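Local coordinates for uncharacterized protein (Pyrococcus furiosus, PDB 4XLZ) that probably removes an acetyl group from N,N'-diacetylchitobiose as a metal-binding deacetylase of carbohydrate esterase family 14, at residues Lys33-Glu38 / Glu131-Val136. Residues are numbered along the deposited sequence; the frame is centred on the assembly and turned at random.
Sequences KVICIE and EKPDGV
Lys33 reaches across to the end of helix 118-131 and grips Glu131 twice. Its CB stays at the edge of contact with Asp134 OD1, and CG, anti to the backbone N (chi1 177°), sets the chain off toward the helix. Lys33 CD already comes within 3.3 Å of Glu131 O, CE passes the same oxygen, and the bend at chi3 (-60°) helps bring NZ between two acceptors. Lys33 NZ donates to Glu131 O at 2.8 Å, in the carbonyl plane and on a lone pair, and forms a salt bridge with Glu131 OE2 at 2.9 Å, met nearly along the C-O axis. The other carboxylate oxygen, OE1, is taken by Lys103 and Tyr105, so both oxygens are engaged.

Beyond Lys132, which leaves the helix with positive phi, the chain turns into the parallel sheet of the deacetylase domain, where strand 135-139 runs beside strand 33-38, the start of a Rossmann-like alpha/beta core. At the entry, Asp134 N donates to Lys33 O (2.8 Å), while Asp134 OD1 accepts from Lys33 N (3.0 Å) and from Lys32 N. Regular parallel pairing follows with Ile35 N bonded to Gly135 O at 2.9 Å.

On the sheet face that carries Ile35 and Val136, CD1 of Ile35 lies against CG of Pro133 (3.8 Å), the two side chains crossing at a slant. Farther along, Ile37 CD1 touches Val136 CG1 at 3.7 Å, and helix 149-164 packs on Ile37 through Thr154 and Ala158 and on Val136 through Val162.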
loop_
_atom_site.group_PDB
_atom_site.type_symbol
_atom_site.label_atom_id
_atom_site.label_comp_id
_atom_site.label_asym_id
_atom_site.label_seq_id
_atom_site.Cartn_x
_atom_site.Cartn_y
_atom_site.Cartn_z
ATOM N N LYS A 33 -9.680 33.425 -12.624
ATOM C CA LYS A 33 -9.766 32.632 -11.390
ATOM C C LYS A 33 -8.496 31.736 -11.486
ATOM O O LYS A 33 -8.329 31.068 -12.524
ATOM C CB LYS A 33 -11.041 31.810 -11.341
ATOM C CG LYS A 33 -11.062 30.944 -10.068
ATOM C CD LYS A 33 -12.192 29.907 -9.904
ATOM C CE LYS A 33 -13.583 30.612 -9.923
ATOM N NZ LYS A 33 -14.683 29.589 -9.855
ATOM N N VAL A 34 -7.724 31.720 -10.411
ATOM C CA VAL A 34 -6.534 30.791 -10.371
ATOM C C VAL A 34 -6.615 30.083 -9.059
ATOM O O VAL A 34 -7.118 30.529 -8.033
ATOM C CB VAL A 34 -5.203 31.528 -10.556
ATOM C CG1 VAL A 34 -5.246 32.288 -11.912
ATOM C CG2 VAL A 34 -4.942 32.506 -9.370
ATOM N N ILE A 35 -6.003 28.836 -9.094
ATOM C CA ILE A 35 -5.810 28.077 -7.862
ATOM C C ILE A 35 -4.312 27.986 -7.587
ATOM O O ILE A 35 -3.522 27.645 -8.501
ATOM C CB ILE A 35 -6.392 26.649 -8.019
ATOM C CG1 ILE A 35 -7.947 26.789 -7.994
ATOM C CG2 ILE A 35 -5.967 25.851 -6.812
ATOM C CD1 ILE A 35 -8.619 25.438 -8.077
ATOM N N CYS A 36 -3.957 28.346 -6.330
ATOM C CA CYS A 36 -2.571 28.188 -5.918
ATOM C C CYS A 36 -2.509 27.072 -4.938
ATOM O O CYS A 36 -3.161 27.048 -3.911
ATOM C CB CYS A 36 -2.116 29.485 -5.193
ATOM S SG CYS A 36 -2.228 30.928 -6.383
ATOM N N ILE A 37 -1.743 26.029 -5.324
ATOM C CA ILE A 37 -1.645 24.788 -4.536
ATOM C C ILE A 37 -0.369 24.816 -3.709
ATOM O O ILE A 37 0.779 25.039 -4.273
ATOM C CB ILE A 37 -1.575 23.617 -5.523
ATOM C CG1 ILE A 37 -2.941 23.649 -6.324
ATOM C CG2 ILE A 37 -1.589 22.302 -4.661
ATOM C CD1 ILE A 37 -3.048 22.399 -7.311
ATOM N N GLU A 38 -0.496 24.649 -2.426
ATOM C CA GLU A 38 0.648 24.684 -1.467
ATOM C C GLU A 38 0.719 23.395 -0.730
ATOM O O GLU A 38 -0.266 22.866 -0.230
ATOM C CB GLU A 38 0.597 25.855 -0.439
ATOM C CG GLU A 38 -0.800 25.942 0.262
ATOM C CD GLU A 38 -0.882 27.127 1.234
ATOM O OE1 GLU A 38 0.068 27.904 1.301
ATOM O OE2 GLU A 38 -1.864 27.183 2.056
ATOM N N GLU A 131 -14.284 24.315 -9.574
ATOM C CA GLU A 131 -13.977 25.740 -9.641
ATOM C C GLU A 131 -13.699 26.178 -11.038
ATOM O O GLU A 131 -13.791 27.432 -11.328
ATOM C CB GLU A 131 -12.759 26.038 -8.702
ATOM C CG GLU A 131 -13.060 25.951 -7.245
ATOM C CD GLU A 131 -13.900 27.122 -6.657
ATOM O OE1 GLU A 131 -14.187 27.008 -5.494
ATOM O OE2 GLU A 131 -14.197 28.059 -7.474
ATOM N N LYS A 132 -13.303 25.327 -11.985
ATOM C CA LYS A 132 -12.979 25.665 -13.375
ATOM C C LYS A 132 -11.941 26.790 -13.487
ATOM O O LYS A 132 -12.199 27.872 -14.112
ATOM C CB LYS A 132 -14.307 26.073 -14.099
ATOM C CG LYS A 132 -15.178 24.850 -14.216
ATOM C CD LYS A 132 -16.492 25.181 -15.018
ATOM C CE LYS A 132 -17.237 23.929 -15.669
ATOM N NZ LYS A 132 -16.434 22.971 -16.708
ATOM N N PRO A 133 -10.810 26.696 -12.800
ATOM C CA PRO A 133 -9.852 27.792 -12.827
ATOM C C PRO A 133 -9.189 27.926 -14.177
ATOM O O PRO A 133 -8.873 26.951 -14.950
ATOM C CB PRO A 133 -8.794 27.368 -11.765
ATOM C CG PRO A 133 -8.827 25.784 -11.890
ATOM C CD PRO A 133 -10.366 25.580 -11.921
ATOM N N ASP A 134 -8.803 29.180 -14.495
ATOM C CA ASP A 134 -8.028 29.401 -15.724
ATOM C C ASP A 134 -6.571 28.973 -15.581
ATOM O O ASP A 134 -5.948 28.563 -16.558
ATOM C CB ASP A 134 -8.015 30.988 -16.170
ATOM C CG ASP A 134 -9.412 31.495 -16.225
ATOM O OD1 ASP A 134 -9.831 32.243 -15.361
ATOM O OD2 ASP A 134 -10.161 30.979 -17.120
ATOM N N GLY A 135 -6.056 29.181 -14.361
ATOM C CA GLY A 135 -4.595 28.877 -14.091
ATOM C C GLY A 135 -4.519 28.133 -12.785
ATOM O O GLY A 135 -5.310 28.273 -11.871
ATOM N N VAL A 136 -3.455 27.279 -12.811
ATOM C CA VAL A 136 -3.027 26.569 -11.558
ATOM C C VAL A 136 -1.535 26.785 -11.302
ATOM O O VAL A 136 -0.757 26.648 -12.280
ATOM C CB VAL A 136 -3.383 25.024 -11.723
ATOM C CG1 VAL A 136 -2.836 24.261 -10.470
ATOM C CG2 VAL A 136 -4.833 24.811 -11.733
#